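Local coordinates for protein organophosphorus hydrolase (Pseudomonas pseudoalcaligenes, PDB 4LE6) that probably hydrolyses organophosphate triesters such as aryl dialkyl phosphates, using a pair of zinc ions held in a metallo-beta-lactamase fold, at residues 215-223 against 230-238; 241-252 against 288-296. All coordinates share one frame; numbering follows the deposited sequence.

Interaction 1 (215-223 against 230-238); sequences LPGVSLVAS and HTSYLFKSG. With EDO (1,2-ethanediol), chain H.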
ATOM      1  N   LEU A 215     -22.328 -12.640  15.675  1.00 35.30           N
ATOM      2  CA  LEU A 215     -23.115 -12.575  14.449  1.00 31.39           C
ATOM      3  C   LEU A 215     -22.634 -13.708  13.563  1.00 32.63           C
ATOM      4  O   LEU A 215     -21.585 -14.286  13.829  1.00 35.17           O
ATOM      5  CB  LEU A 215     -22.895 -11.255  13.731  1.00 32.38           C
ATOM      6  CG  LEU A 215     -23.433  -9.994  14.393  1.00 33.53           C
ATOM      7  CD1 LEU A 215     -22.895  -8.822  13.624  1.00 32.65           C
ATOM      8  CD2 LEU A 215     -24.981  -9.996  14.416  1.00 34.08           C
ATOM      9  N   PRO A 216     -23.391 -14.041  12.509  1.00 35.00           N
ATOM     10  CA  PRO A 216     -22.892 -15.093  11.612  1.00 37.74           C
ATOM     11  C   PRO A 216     -21.502 -14.731  11.067  1.00 34.72           C
ATOM     12  O   PRO A 216     -21.354 -13.656  10.496  1.00 32.70           O
ATOM     13  CB  PRO A 216     -23.941 -15.126  10.490  1.00 40.09           C
ATOM     14  CG  PRO A 216     -25.209 -14.605  11.144  1.00 41.48           C
ATOM     15  CD  PRO A 216     -24.723 -13.549  12.110  1.00 38.07           C
ATOM     16  N   GLY A 217     -20.510 -15.582  11.307  1.00 36.36           N
ATOM     17  CA  GLY A 217     -19.174 -15.385  10.780  1.00 36.45           C
ATOM     18  C   GLY A 217     -18.312 -14.487  11.646  1.00 34.61           C
ATOM     19  O   GLY A 217     -17.143 -14.269  11.355  1.00 35.06           O
ATOM     20  N   VAL A 218     -18.886 -13.980  12.728  1.00 22.26           N
ATOM     21  CA  VAL A 218     -18.212 -12.978  13.554  1.00 25.56           C
ATOM     22  C   VAL A 218     -18.124 -13.434  15.001  1.00 26.44           C
ATOM     23  O   VAL A 218     -19.129 -13.792  15.610  1.00 23.67           O
ATOM     24  CB  VAL A 218     -18.927 -11.630  13.508  1.00 26.64           C
ATOM     25  CG1 VAL A 218     -18.055 -10.562  14.155  1.00 25.47           C
ATOM     26  CG2 VAL A 218     -19.232 -11.250  12.063  1.00 27.99           C
ATOM     27  N   SER A 219     -16.913 -13.405  15.543  1.00 24.97           N
ATOM     28  CA  SER A 219     -16.683 -13.832  16.924  1.00 29.09           C
ATOM     29  C   SER A 219     -15.698 -12.896  17.632  1.00 27.19           C
ATOM     30  O   SER A 219     -14.948 -12.175  16.992  1.00 26.49           O
ATOM     31  CB  SER A 219     -16.157 -15.265  16.966  1.00 31.56           C
ATOM     32  OG  SER A 219     -15.012 -15.391  16.155  1.00 37.33           O
ATOM     33  N   LEU A 220     -15.725 -12.922  18.958  1.00 28.16           N
ATOM     34  CA  LEU A 220     -14.856 -12.102  19.790  1.00 31.06           C
ATOM     35  C   LEU A 220     -13.538 -12.792  20.089  1.00 28.56           C
ATOM     36  O   LEU A 220     -13.518 -13.973  20.397  1.00 26.68           O
ATOM     37  CB  LEU A 220     -15.544 -11.848  21.128  1.00 35.83           C
ATOM     38  CG  LEU A 220     -16.406 -10.599  21.155  1.00 44.98           C
ATOM     39  CD1 LEU A 220     -17.459 -10.660  20.059  1.00 49.64           C
ATOM     40  CD2 LEU A 220     -17.046 -10.465  22.527  1.00 48.24           C
ATOM     41  N   VAL A 221     -12.450 -12.034  20.052  1.00 28.44           N
ATOM     42  CA  VAL A 221     -11.155 -12.527  20.472  1.00 27.79           C
ATOM     43  C   VAL A 221     -10.622 -11.555  21.524  1.00 27.60           C
ATOM     44  O   VAL A 221     -10.122 -10.478  21.176  1.00 25.19           O
ATOM     45  CB  VAL A 221     -10.191 -12.638  19.279  1.00 28.39           C
ATOM     46  CG1 VAL A 221      -8.788 -13.013  19.752  1.00 30.31           C
ATOM     47  CG2 VAL A 221     -10.723 -13.664  18.269  1.00 26.07           C
ATOM     48  N   ALA A 222     -10.754 -11.916  22.804  1.00 23.81           N
ATOM     49  CA  ALA A 222     -10.312 -11.037  23.888  1.00 24.21           C
ATOM     50  C   ALA A 222      -8.829 -10.768  23.705  1.00 23.93           C
ATOM     51  O   ALA A 222      -8.095 -11.699  23.384  1.00 25.83           O
ATOM     52  CB  ALA A 222     -10.569 -11.681  25.260  1.00 27.37           C
ATOM     53  N   SER A 223      -8.402  -9.517  23.892  1.00 23.61           N
ATOM     54  CA  SER A 223      -7.001  -9.105  23.726  1.00 24.12           C
ATOM     55  C   SER A 223      -6.709  -7.999  24.749  1.00 23.89           C
ATOM     56  O   SER A 223      -6.328  -6.878  24.386  1.00 23.43           O
ATOM     57  CB  SER A 223      -6.736  -8.577  22.302  1.00 24.39           C
ATOM     58  OG  SER A 223      -7.638  -7.544  21.986  1.00 28.38           O
ATOM     59  N   HIS A 230     -10.012  -4.430  26.118  1.00 26.67           N
ATOM     60  CA  HIS A 230      -9.608  -4.366  24.725  1.00 23.81           C
ATOM     61  C   HIS A 230      -9.941  -5.684  24.019  1.00 23.68           C
ATOM     62  O   HIS A 230      -9.604  -6.752  24.521  1.00 23.20           O
ATOM     63  CB  HIS A 230      -8.126  -4.075  24.592  1.00 24.22           C
ATOM     64  CG  HIS A 230      -7.704  -3.928  23.177  1.00 23.95           C
ATOM     65  ND1 HIS A 230      -7.337  -5.000  22.401  1.00 23.89           N
ATOM     66  CD2 HIS A 230      -7.669  -2.841  22.376  1.00 24.23           C
ATOM     67  CE1 HIS A 230      -7.042  -4.573  21.182  1.00 23.29           C
ATOM     68  NE2 HIS A 230      -7.240  -3.268  21.146  1.00 21.53           N
ATOM     69  N   THR A 231     -10.606  -5.601  22.868  1.00 22.65           N
ATOM     70  CA  THR A 231     -11.138  -6.789  22.179  1.00 24.16           C
ATOM     71  C   THR A 231     -10.853  -6.763  20.682  1.00 23.64           C
ATOM     72  O   THR A 231     -10.962  -5.717  20.044  1.00 23.89           O
ATOM     73  CB  THR A 231     -12.669  -6.893  22.363  1.00 28.42           C
ATOM     74  OG1 THR A 231     -12.975  -6.924  23.759  1.00 34.91           O
ATOM     75  CG2 THR A 231     -13.239  -8.171  21.709  1.00 25.63           C
ATOM     76  N   SER A 232     -10.470  -7.916  20.132  1.00 21.94           N
ATOM     77  CA  SER A 232     -10.266  -8.094  18.702  1.00 21.75           C
ATOM     78  C   SER A 232     -11.456  -8.857  18.127  1.00 23.34           C
ATOM     79  O   SER A 232     -12.126  -9.572  18.859  1.00 24.81           O
ATOM     80  CB  SER A 232      -8.966  -8.865  18.443  1.00 22.76           C
ATOM     81  OG  SER A 232      -7.871  -8.202  19.043  1.00 23.13           O
ATOM     82  N   TYR A 233     -11.722  -8.714  16.829  1.00 20.36           N
ATOM     83  CA  TYR A 233     -12.870  -9.390  16.225  1.00 21.31           C
ATOM     84  C   TYR A 233     -12.454 -10.279  15.060  1.00 23.10           C
ATOM     85  O   TYR A 233     -11.756  -9.842  14.154  1.00 26.73           O
ATOM     86  CB  TYR A 233     -13.922  -8.366  15.786  1.00 22.44           C
ATOM     87  CG  TYR A 233     -14.475  -7.555  16.946  1.00 19.81           C
ATOM     88  CD1 TYR A 233     -15.426  -8.087  17.810  1.00 22.70           C
ATOM     89  CD2 TYR A 233     -14.024  -6.271  17.188  1.00 21.71           C
ATOM     90  CE1 TYR A 233     -15.920  -7.352  18.873  1.00 24.77           C
ATOM     91  CE2 TYR A 233     -14.508  -5.528  18.231  1.00 21.44           C
ATOM     92  CZ  TYR A 233     -15.457  -6.072  19.078  1.00 24.93           C
ATOM     93  OH  TYR A 233     -15.935  -5.311  20.123  1.00 24.96           O
ATOM     94  N   LEU A 234     -12.926 -11.522  15.081  1.00 24.41           N
ATOM     95  CA  LEU A 234     -12.587 -12.492  14.050  1.00 22.50           C
ATOM     96  C   LEU A 234     -13.767 -12.692  13.093  1.00 21.64           C
ATOM     97  O   LEU A 234     -14.904 -12.932  13.530  1.00 24.38           O
ATOM     98  CB  LEU A 234     -12.193 -13.815  14.705  1.00 22.53           C
ATOM     99  CG  LEU A 234     -11.758 -14.955  13.791  1.00 24.99           C
ATOM    100  CD1 LEU A 234     -10.456 -14.615  13.086  1.00 24.36           C
ATOM    101  CD2 LEU A 234     -11.627 -16.222  14.639  1.00 27.41           C
ATOM    102  N   PHE A 235     -13.465 -12.559  11.802  1.00 20.61           N
ATOM    103  CA  PHE A 235     -14.397 -12.775  10.701  1.00 20.90           C
ATOM    104  C   PHE A 235     -13.914 -13.983   9.908  1.00 23.35           C
ATOM    105  O   PHE A 235     -12.726 -14.068   9.565  1.00 23.35           O
ATOM    106  CB  PHE A 235     -14.452 -11.537   9.797  1.00 19.23           C
ATOM    107  CG  PHE A 235     -15.091 -10.356  10.447  1.00 20.47           C
ATOM    108  CD1 PHE A 235     -14.392  -9.580  11.349  1.00 19.23           C
ATOM    109  CD2 PHE A 235     -16.411 -10.049  10.193  1.00 22.76           C
ATOM    110  CE1 PHE A 235     -15.012  -8.514  11.981  1.00 19.68           C
ATOM    111  CE2 PHE A 235     -17.023  -8.995  10.810  1.00 22.11           C
ATOM    112  CZ  PHE A 235     -16.328  -8.232  11.715  1.00 19.52           C
ATOM    113  N   LYS A 236     -14.817 -14.922   9.651  1.00 22.78           N
ATOM    114  CA  LYS A 236     -14.510 -16.144   8.905  1.00 25.31           C
ATOM    115  C   LYS A 236     -15.527 -16.361   7.799  1.00 28.05           C
ATOM    116  O   LYS A 236     -16.734 -16.310   8.050  1.00 25.62           O
ATOM    117  CB  LYS A 236     -14.599 -17.363   9.815  1.00 24.88           C
ATOM    118  CG  LYS A 236     -13.610 -17.398  10.962  1.00 32.81           C
ATOM    119  CD  LYS A 236     -13.675 -18.779  11.637  1.00 41.71           C
ATOM    120  CE  LYS A 236     -13.621 -18.685  13.154  1.00 53.91           C
ATOM    121  NZ  LYS A 236     -13.978 -19.988  13.819  1.00 64.12           N
ATOM    122  N   SER A 237     -15.047 -16.625   6.591  1.00 27.59           N
ATOM    123  CA  SER A 237     -15.915 -16.962   5.474  1.00 29.32           C
ATOM    124  C   SER A 237     -15.101 -17.772   4.476  1.00 31.16           C
ATOM    125  O   SER A 237     -13.955 -17.419   4.199  1.00 29.80           O
ATOM    126  CB  SER A 237     -16.423 -15.674   4.814  1.00 28.50           C
ATOM    127  OG  SER A 237     -17.133 -15.965   3.619  1.00 25.00           O
ATOM    128  N   GLY A 238     -15.673 -18.862   3.967  1.00 31.61           N
ATOM    129  CA  GLY A 238     -15.043 -19.647   2.919  1.00 31.73           C
ATOM    130  C   GLY A 238     -13.622 -20.091   3.210  1.00 35.40           C
ATOM    131  O   GLY A 238     -12.771 -20.050   2.320  1.00 35.20           O
TER
HETATM  132  C1  EDO H 403     -12.656  -8.705  26.247  0.51 31.43           C
HETATM  133  O1  EDO H 403     -13.083  -9.600  25.216  0.51 36.91           O
HETATM  134  C2  EDO H 403     -11.140  -8.688  26.383  0.51 21.96           C
HETATM  135  O2  EDO H 403     -10.739  -7.462  26.990  0.51 20.74           O
HETATM  136  O   HOH W   1     -15.458 -15.758  13.542  1.00 27.79           O

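Interaction 2 (241-252 against 288-296); sequences SLLVWGDILLNH and LWVAGAHLP. With ZN (zinc ion), chain K; ZN (zinc ion), chain J.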
ATOM      1  N   SER A 241      -9.919 -16.271   7.119  1.00 22.74           N
ATOM      2  CA  SER A 241     -10.126 -15.599   8.394  1.00 22.68           C
ATOM      3  C   SER A 241      -9.432 -14.264   8.398  1.00 24.94           C
ATOM      4  O   SER A 241      -8.319 -14.131   7.884  1.00 26.32           O
ATOM      5  CB  SER A 241      -9.570 -16.441   9.543  1.00 26.76           C
ATOM      6  OG  SER A 241     -10.228 -17.680   9.604  1.00 29.98           O
ATOM      7  N   LEU A 242     -10.099 -13.287   8.994  1.00 20.27           N
ATOM      8  CA  LEU A 242      -9.559 -11.959   9.172  1.00 20.16           C
ATOM      9  C   LEU A 242      -9.759 -11.541  10.611  1.00 21.27           C
ATOM     10  O   LEU A 242     -10.862 -11.632  11.153  1.00 23.51           O
ATOM     11  CB  LEU A 242     -10.251 -10.950   8.249  1.00 21.62           C
ATOM     12  CG  LEU A 242      -9.906  -9.471   8.490  1.00 26.02           C
ATOM     13  CD1 LEU A 242      -8.426  -9.192   8.309  1.00 30.46           C
ATOM     14  CD2 LEU A 242     -10.694  -8.608   7.532  1.00 33.95           C
ATOM     15  N   LEU A 243      -8.681 -11.082  11.232  1.00 21.39           N
ATOM     16  CA  LEU A 243      -8.759 -10.605  12.600  1.00 22.26           C
ATOM     17  C   LEU A 243      -8.599  -9.094  12.581  1.00 21.13           C
ATOM     18  O   LEU A 243      -7.544  -8.578  12.219  1.00 21.45           O
ATOM     19  CB  LEU A 243      -7.668 -11.239  13.456  1.00 21.10           C
ATOM     20  CG  LEU A 243      -7.739 -10.870  14.936  1.00 26.52           C
ATOM     21  CD1 LEU A 243      -8.876 -11.616  15.630  1.00 32.78           C
ATOM     22  CD2 LEU A 243      -6.401 -11.166  15.601  1.00 25.86           C
ATOM     23  N   VAL A 244      -9.668  -8.395  12.943  1.00 19.56           N
ATOM     24  CA  VAL A 244      -9.630  -6.948  13.053  1.00 20.57           C
ATOM     25  C   VAL A 244      -9.197  -6.694  14.474  1.00 22.16           C
ATOM     26  O   VAL A 244      -9.999  -6.842  15.409  1.00 24.86           O
ATOM     27  CB  VAL A 244     -10.983  -6.305  12.784  1.00 21.17           C
ATOM     28  CG1 VAL A 244     -10.849  -4.776  12.814  1.00 18.63           C
ATOM     29  CG2 VAL A 244     -11.511  -6.800  11.452  1.00 23.10           C
ATOM     30  N   TRP A 245      -7.924  -6.332  14.643  1.00 21.91           N
ATOM     31  CA  TRP A 245      -7.290  -6.614  15.935  1.00 23.61           C
ATOM     32  C   TRP A 245      -7.223  -5.434  16.885  1.00 22.92           C
ATOM     33  O   TRP A 245      -6.907  -5.604  18.054  1.00 22.85           O
ATOM     34  CB  TRP A 245      -5.929  -7.334  15.787  1.00 24.06           C
ATOM     35  CG  TRP A 245      -4.721  -6.531  15.391  1.00 24.22           C
ATOM     36  CD1 TRP A 245      -4.624  -5.180  15.219  1.00 25.66           C
ATOM     37  CD2 TRP A 245      -3.419  -7.066  15.109  1.00 23.00           C
ATOM     38  NE1 TRP A 245      -3.332  -4.843  14.860  1.00 25.78           N
ATOM     39  CE2 TRP A 245      -2.582  -5.983  14.786  1.00 21.89           C
ATOM     40  CE3 TRP A 245      -2.882  -8.360  15.110  1.00 25.82           C
ATOM     41  CZ2 TRP A 245      -1.235  -6.152  14.463  1.00 24.46           C
ATOM     42  CZ3 TRP A 245      -1.544  -8.525  14.795  1.00 25.87           C
ATOM     43  CH2 TRP A 245      -0.738  -7.425  14.473  1.00 26.79           C
ATOM     44  N   GLY A 246      -7.546  -4.243  16.390  1.00 18.32           N
ATOM     45  CA  GLY A 246      -7.514  -3.059  17.210  1.00 18.58           C
ATOM     46  C   GLY A 246      -6.082  -2.573  17.398  1.00 19.68           C
ATOM     47  O   GLY A 246      -5.315  -2.457  16.440  1.00 22.31           O
ATOM     48  N   ASP A 247      -5.737  -2.290  18.646  1.00 19.50           N
ATOM     49  CA  ASP A 247      -4.471  -1.684  19.012  1.00 21.13           C
ATOM     50  C   ASP A 247      -3.465  -2.685  19.610  1.00 24.20           C
ATOM     51  O   ASP A 247      -2.717  -2.351  20.536  1.00 22.85           O
ATOM     52  CB  ASP A 247      -4.740  -0.530  19.981  1.00 20.82           C
ATOM     53  CG  ASP A 247      -5.286   0.705  19.280  1.00 22.96           C
ATOM     54  OD1 ASP A 247      -5.730   0.581  18.120  1.00 20.02           O
ATOM     55  OD2 ASP A 247      -5.278   1.794  19.895  1.00 20.55           O
ATOM     56  N   ILE A 248      -3.436  -3.898  19.062  1.00 23.90           N
ATOM     57  CA  ILE A 248      -2.403  -4.893  19.394  1.00 25.24           C
ATOM     58  C   ILE A 248      -1.010  -4.299  19.277  1.00 26.17           C
ATOM     59  O   ILE A 248      -0.112  -4.610  20.054  1.00 26.42           O
ATOM     60  CB  ILE A 248      -2.482  -6.104  18.427  1.00 26.70           C
ATOM     61  CG1 ILE A 248      -3.808  -6.835  18.615  1.00 28.59           C
ATOM     62  CG2 ILE A 248      -1.281  -7.061  18.614  1.00 27.34           C
ATOM     63  CD1 ILE A 248      -4.115  -7.229  20.077  1.00 30.79           C
ATOM     64  N   LEU A 249      -0.818  -3.432  18.299  1.00 24.98           N
ATOM     65  CA  LEU A 249       0.413  -2.680  18.267  1.00 28.22           C
ATOM     66  C   LEU A 249       0.190  -1.376  17.552  1.00 25.24           C
ATOM     67  O   LEU A 249      -0.769  -1.206  16.802  1.00 24.26           O
ATOM     68  CB  LEU A 249       1.573  -3.478  17.670  1.00 32.36           C
ATOM     69  CG  LEU A 249       1.505  -3.978  16.232  1.00 31.63           C
ATOM     70  CD1 LEU A 249       2.096  -2.949  15.264  1.00 27.53           C
ATOM     71  CD2 LEU A 249       2.256  -5.294  16.141  1.00 29.88           C
ATOM     72  N   LEU A 250       1.081  -0.456  17.854  1.00 23.08           N
ATOM     73  CA  LEU A 250       0.964   0.927  17.465  1.00 29.86           C
ATOM     74  C   LEU A 250       2.006   1.333  16.431  1.00 29.31           C
ATOM     75  O   LEU A 250       1.814   2.318  15.734  1.00 27.96           O
ATOM     76  CB  LEU A 250       1.164   1.784  18.703  1.00 38.16           C
ATOM     77  CG  LEU A 250       0.202   2.954  18.843  1.00 52.75           C
ATOM     78  CD1 LEU A 250      -0.972   2.562  19.740  1.00 53.28           C
ATOM     79  CD2 LEU A 250       0.978   4.128  19.391  1.00 64.60           C
ATOM     80  N   ASN A 251       3.112   0.597  16.351  1.00 27.36           N
ATOM     81  CA  ASN A 251       4.194   0.948  15.425  1.00 25.58           C
ATOM     82  C   ASN A 251       4.741  -0.288  14.732  1.00 23.31           C
ATOM     83  O   ASN A 251       5.425  -1.105  15.354  1.00 22.38           O
ATOM     84  CB  ASN A 251       5.310   1.673  16.174  1.00 23.51           C
ATOM     85  CG  ASN A 251       6.368   2.258  15.242  1.00 27.99           C
ATOM     86  OD1 ASN A 251       6.834   1.595  14.316  1.00 26.93           O
ATOM     87  ND2 ASN A 251       6.748   3.509  15.485  1.00 32.00           N
ATOM     88  N   HIS A 252       4.428  -0.423  13.447  1.00 23.29           N
ATOM     89  CA  HIS A 252       4.754  -1.622  12.685  1.00 24.37           C
ATOM     90  C   HIS A 252       6.270  -1.776  12.517  1.00 26.24           C
ATOM     91  O   HIS A 252       6.765  -2.887  12.320  1.00 26.63           O
ATOM     92  CB  HIS A 252       4.117  -1.550  11.304  1.00 26.11           C
ATOM     93  CG  HIS A 252       4.805  -0.584  10.395  1.00 26.42           C
ATOM     94  ND1 HIS A 252       4.602   0.775  10.475  1.00 30.76           N
ATOM     95  CD2 HIS A 252       5.731  -0.772   9.428  1.00 25.22           C
ATOM     96  CE1 HIS A 252       5.356   1.385   9.577  1.00 31.51           C
ATOM     97  NE2 HIS A 252       6.053   0.468   8.929  1.00 32.01           N
ATOM     98  N   LEU A 288      -3.565 -15.983   9.245  1.00 28.87           N
ATOM     99  CA  LEU A 288      -4.830 -15.292   9.029  1.00 33.25           C
ATOM    100  C   LEU A 288      -4.550 -13.895   8.533  1.00 26.52           C
ATOM    101  O   LEU A 288      -3.439 -13.385   8.679  1.00 22.30           O
ATOM    102  CB  LEU A 288      -5.691 -15.275  10.287  1.00 42.88           C
ATOM    103  CG  LEU A 288      -5.012 -14.933  11.607  1.00 47.09           C
ATOM    104  CD1 LEU A 288      -4.699 -13.449  11.690  1.00 55.38           C
ATOM    105  CD2 LEU A 288      -5.897 -15.372  12.756  1.00 40.32           C
ATOM    106  N   TRP A 289      -5.542 -13.292   7.897  1.00 21.75           N
ATOM    107  CA  TRP A 289      -5.431 -11.899   7.511  1.00 21.35           C
ATOM    108  C   TRP A 289      -5.597 -11.061   8.780  1.00 24.20           C
ATOM    109  O   TRP A 289      -6.360 -11.417   9.681  1.00 27.18           O
ATOM    110  CB  TRP A 289      -6.527 -11.510   6.521  1.00 20.14           C
ATOM    111  CG  TRP A 289      -6.388 -12.059   5.141  1.00 26.96           C
ATOM    112  CD1 TRP A 289      -6.998 -13.166   4.634  1.00 28.32           C
ATOM    113  CD2 TRP A 289      -5.616 -11.499   4.067  1.00 30.48           C
ATOM    114  NE1 TRP A 289      -6.653 -13.334   3.313  1.00 28.85           N
ATOM    115  CE2 TRP A 289      -5.800 -12.330   2.943  1.00 29.63           C
ATOM    116  CE3 TRP A 289      -4.789 -10.379   3.951  1.00 31.84           C
ATOM    117  CZ2 TRP A 289      -5.185 -12.076   1.713  1.00 29.23           C
ATOM    118  CZ3 TRP A 289      -4.175 -10.130   2.737  1.00 32.57           C
ATOM    119  CH2 TRP A 289      -4.376 -10.973   1.633  1.00 30.37           C
ATOM    120  N   VAL A 290      -4.919  -9.926   8.822  1.00 22.48           N
ATOM    121  CA  VAL A 290      -5.011  -9.010   9.941  1.00 20.13           C
ATOM    122  C   VAL A 290      -5.457  -7.645   9.419  1.00 20.57           C
ATOM    123  O   VAL A 290      -5.042  -7.228   8.334  1.00 20.63           O
ATOM    124  CB  VAL A 290      -3.656  -8.922  10.648  1.00 18.54           C
ATOM    125  CG1 VAL A 290      -3.599  -7.735  11.583  1.00 20.42           C
ATOM    126  CG2 VAL A 290      -3.381 -10.231  11.409  1.00 23.63           C
ATOM    127  N   ALA A 291      -6.324  -6.983  10.181  1.00 22.10           N
ATOM    128  CA  ALA A 291      -6.731  -5.601   9.917  1.00 21.11           C
ATOM    129  C   ALA A 291      -6.411  -4.774  11.167  1.00 20.33           C
ATOM    130  O   ALA A 291      -7.040  -4.979  12.220  1.00 20.20           O
ATOM    131  CB  ALA A 291      -8.219  -5.543   9.599  1.00 21.62           C
ATOM    132  N   GLY A 292      -5.432  -3.871  11.061  1.00 23.25           N
ATOM    133  CA  GLY A 292      -4.862  -3.213  12.226  1.00 18.19           C
ATOM    134  C   GLY A 292      -5.064  -1.716  12.239  1.00 17.83           C
ATOM    135  O   GLY A 292      -4.608  -0.985  11.345  1.00 18.81           O
ATOM    136  N   ALA A 293      -5.687  -1.244  13.307  1.00 17.74           N
ATOM    137  CA  ALA A 293      -6.106   0.143  13.414  1.00 18.64           C
ATOM    138  C   ALA A 293      -4.978   1.137  13.205  1.00 20.66           C
ATOM    139  O   ALA A 293      -5.211   2.268  12.751  1.00 17.87           O
ATOM    140  CB  ALA A 293      -6.755   0.381  14.759  1.00 21.20           C
ATOM    141  N   HIS A 294      -3.752   0.747  13.544  1.00 22.36           N
ATOM    142  CA  HIS A 294      -2.620   1.677  13.436  1.00 21.03           C
ATOM    143  C   HIS A 294      -1.495   1.173  12.546  1.00 20.18           C
ATOM    144  O   HIS A 294      -0.361   1.677  12.595  1.00 20.06           O
ATOM    145  CB  HIS A 294      -2.101   2.039  14.830  1.00 22.39           C
ATOM    146  CG  HIS A 294      -3.142   2.701  15.677  1.00 25.56           C
ATOM    147  ND1 HIS A 294      -3.783   3.856  15.285  1.00 24.37           N
ATOM    148  CD2 HIS A 294      -3.689   2.349  16.863  1.00 23.81           C
ATOM    149  CE1 HIS A 294      -4.674   4.193  16.196  1.00 21.40           C
ATOM    150  NE2 HIS A 294      -4.645   3.290  17.161  1.00 21.62           N
ATOM    151  N   LEU A 295      -1.819   0.214  11.693  1.00 17.80           N
ATOM    152  CA  LEU A 295      -0.878  -0.246  10.682  1.00 18.77           C
ATOM    153  C   LEU A 295      -1.045   0.681   9.469  1.00 18.91           C
ATOM    154  O   LEU A 295      -2.097   1.296   9.319  1.00 18.76           O
ATOM    155  CB  LEU A 295      -1.150  -1.711  10.318  1.00 18.35           C
ATOM    156  CG  LEU A 295      -1.046  -2.676  11.505  1.00 20.32           C
ATOM    157  CD1 LEU A 295      -1.390  -4.097  11.072  1.00 22.65           C
ATOM    158  CD2 LEU A 295       0.340  -2.635  12.141  1.00 19.89           C
ATOM    159  N   PRO A 296      -0.003   0.811   8.636  1.00 17.63           N
ATOM    160  CA  PRO A 296      -0.091   1.684   7.458  1.00 18.25           C
ATOM    161  C   PRO A 296      -1.285   1.304   6.601  1.00 17.98           C
ATOM    162  O   PRO A 296      -1.495   0.125   6.318  1.00 18.28           O
ATOM    163  CB  PRO A 296       1.231   1.437   6.744  1.00 17.88           C
ATOM    164  CG  PRO A 296       2.164   0.976   7.825  1.00 19.67           C
ATOM    165  CD  PRO A 296       1.301   0.134   8.703  1.00 18.83           C
TER
HETATM  166 ZN    ZN K 406      -5.904   3.503  18.772  1.00 20.50          ZN
HETATM  167 ZN    ZN J 405      -6.054   2.675  21.805  1.00 24.94          ZN
HETATM  168  O   HOH W   2      -3.001  -1.786  15.302  1.00 25.19           O
HETATM  169  O   HOH W   3      -8.140  -2.956  14.058  1.00 30.00           O
HETATM  170  O   HOH W   4       2.304   1.428  12.557  1.00 19.18           O
HETATM  171  O   HOH W   5      -5.933   4.291  20.418  1.00 14.52           O

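Interaction 1 (215-223 against 230-238)
S219 and L234 exchange two backbone hydrogen bonds, S219 N to L234 O and L234 N to S219 O, and V221 and S232 repeat the exchange, joining strands 218-222 and 231-237 as an antiparallel hairpin. K236 N adds a bond to G217 O (3.0 Å) at the hairpin end away from its connecting loop. The non-hydrogen-bonded pairs V218–F235 and L220–Y233 place their side chains on one face. V218 CG1, anti to its own nitrogen (chi1 -169°), lies over the F235 ring face, 4.1 Å from the centroid, in a CH-pi contact, while L220 CD1 meets the Y233 ring at its edge, 3.8 Å from CE1. L136 of strand 134-136 packs against V218, Y233 and F235. On the face of S219, V221, S232 and L234, V221 CG2 packs on L234 CB, and one water bridges S219 OG and L234 O.

Polar contacts gather where the strands end beside the metal site. S223 N donates to H230 O; H230 ND1 lies 2.6 Å from S223 OG, bonded with the donor undetermined, and reaches S223 O at 2.9 Å, 25° out of the ring plane. With CG anti to the backbone N (chi1 -177°), the H230 ring turns ND1 to S223, while NE2 bonds to the backbone N of the zinc ligand D247. H230 is thus a second-shell link, its ring fixed by S223 and tied to the backbone of a metal ligand.

Interaction 2 (241-252 against 288-296)
W245 packs its indole against V290, whose CG1 sits over the centre of the six-membered ring, 3.6 Å from the centroid and 12° off the normal; I248 CB covers the opposite face. Strands 241-246 and 289-292 run parallel here, bonded from W289 N to S241 O, L243 N to W289 O, A291 N to L243 O and W245 N to A291 O. L242 CD1 presses on W289 CB (3.5 Å) and A291 CB, and the L249 and L295 side chains cross at about a right angle, CD1 touching CD2.

Past the strands the direct backbone bonding gives way to water. One water accepts from W245 NE1 and H294 N and donates to G246 O and L249 O; the A293 N to G246 O bond is weak. Toward the second subunit, P296 CG lies over the H252 ring, and E316 of that subunit packs on both.

D247 OD2 bridges the two zinc ions (2.1 and 2.2 Å), and H294 NE2 binds one at 2.1 Å, with carboxylate and ring planes 56° apart, while its ring is also hydrogen-bonded through ND1, to A88. Ligands on loops following adjacent strands, around a bridging aspartate, mark the dinuclear site of the metallo-beta-lactamase fold.

How the interactions relate
Interaction 1 closes before interaction 2 opens along the chain, and their centres lie 13 Å apart. Both belong to the mixed sheet ordered 218-222, 231-237, 240-246, 289-292, 300-305, 310-314: interaction 1 is its outer hairpin and interaction 2 its parallel pair. Strands 231-237 and 240-246 join them side by side, through probable hydrogen bonds L242 N to F235 O and V244 N to Y233 O, both 2.8 Å. Helix 269-286 lies in the chain between 241-252 and 288-296, and packs on L243, W245 and L288. One sheet of the sandwich thus carries the second-shell H230 and the zinc ligands D247 and H294 to the same metal centre.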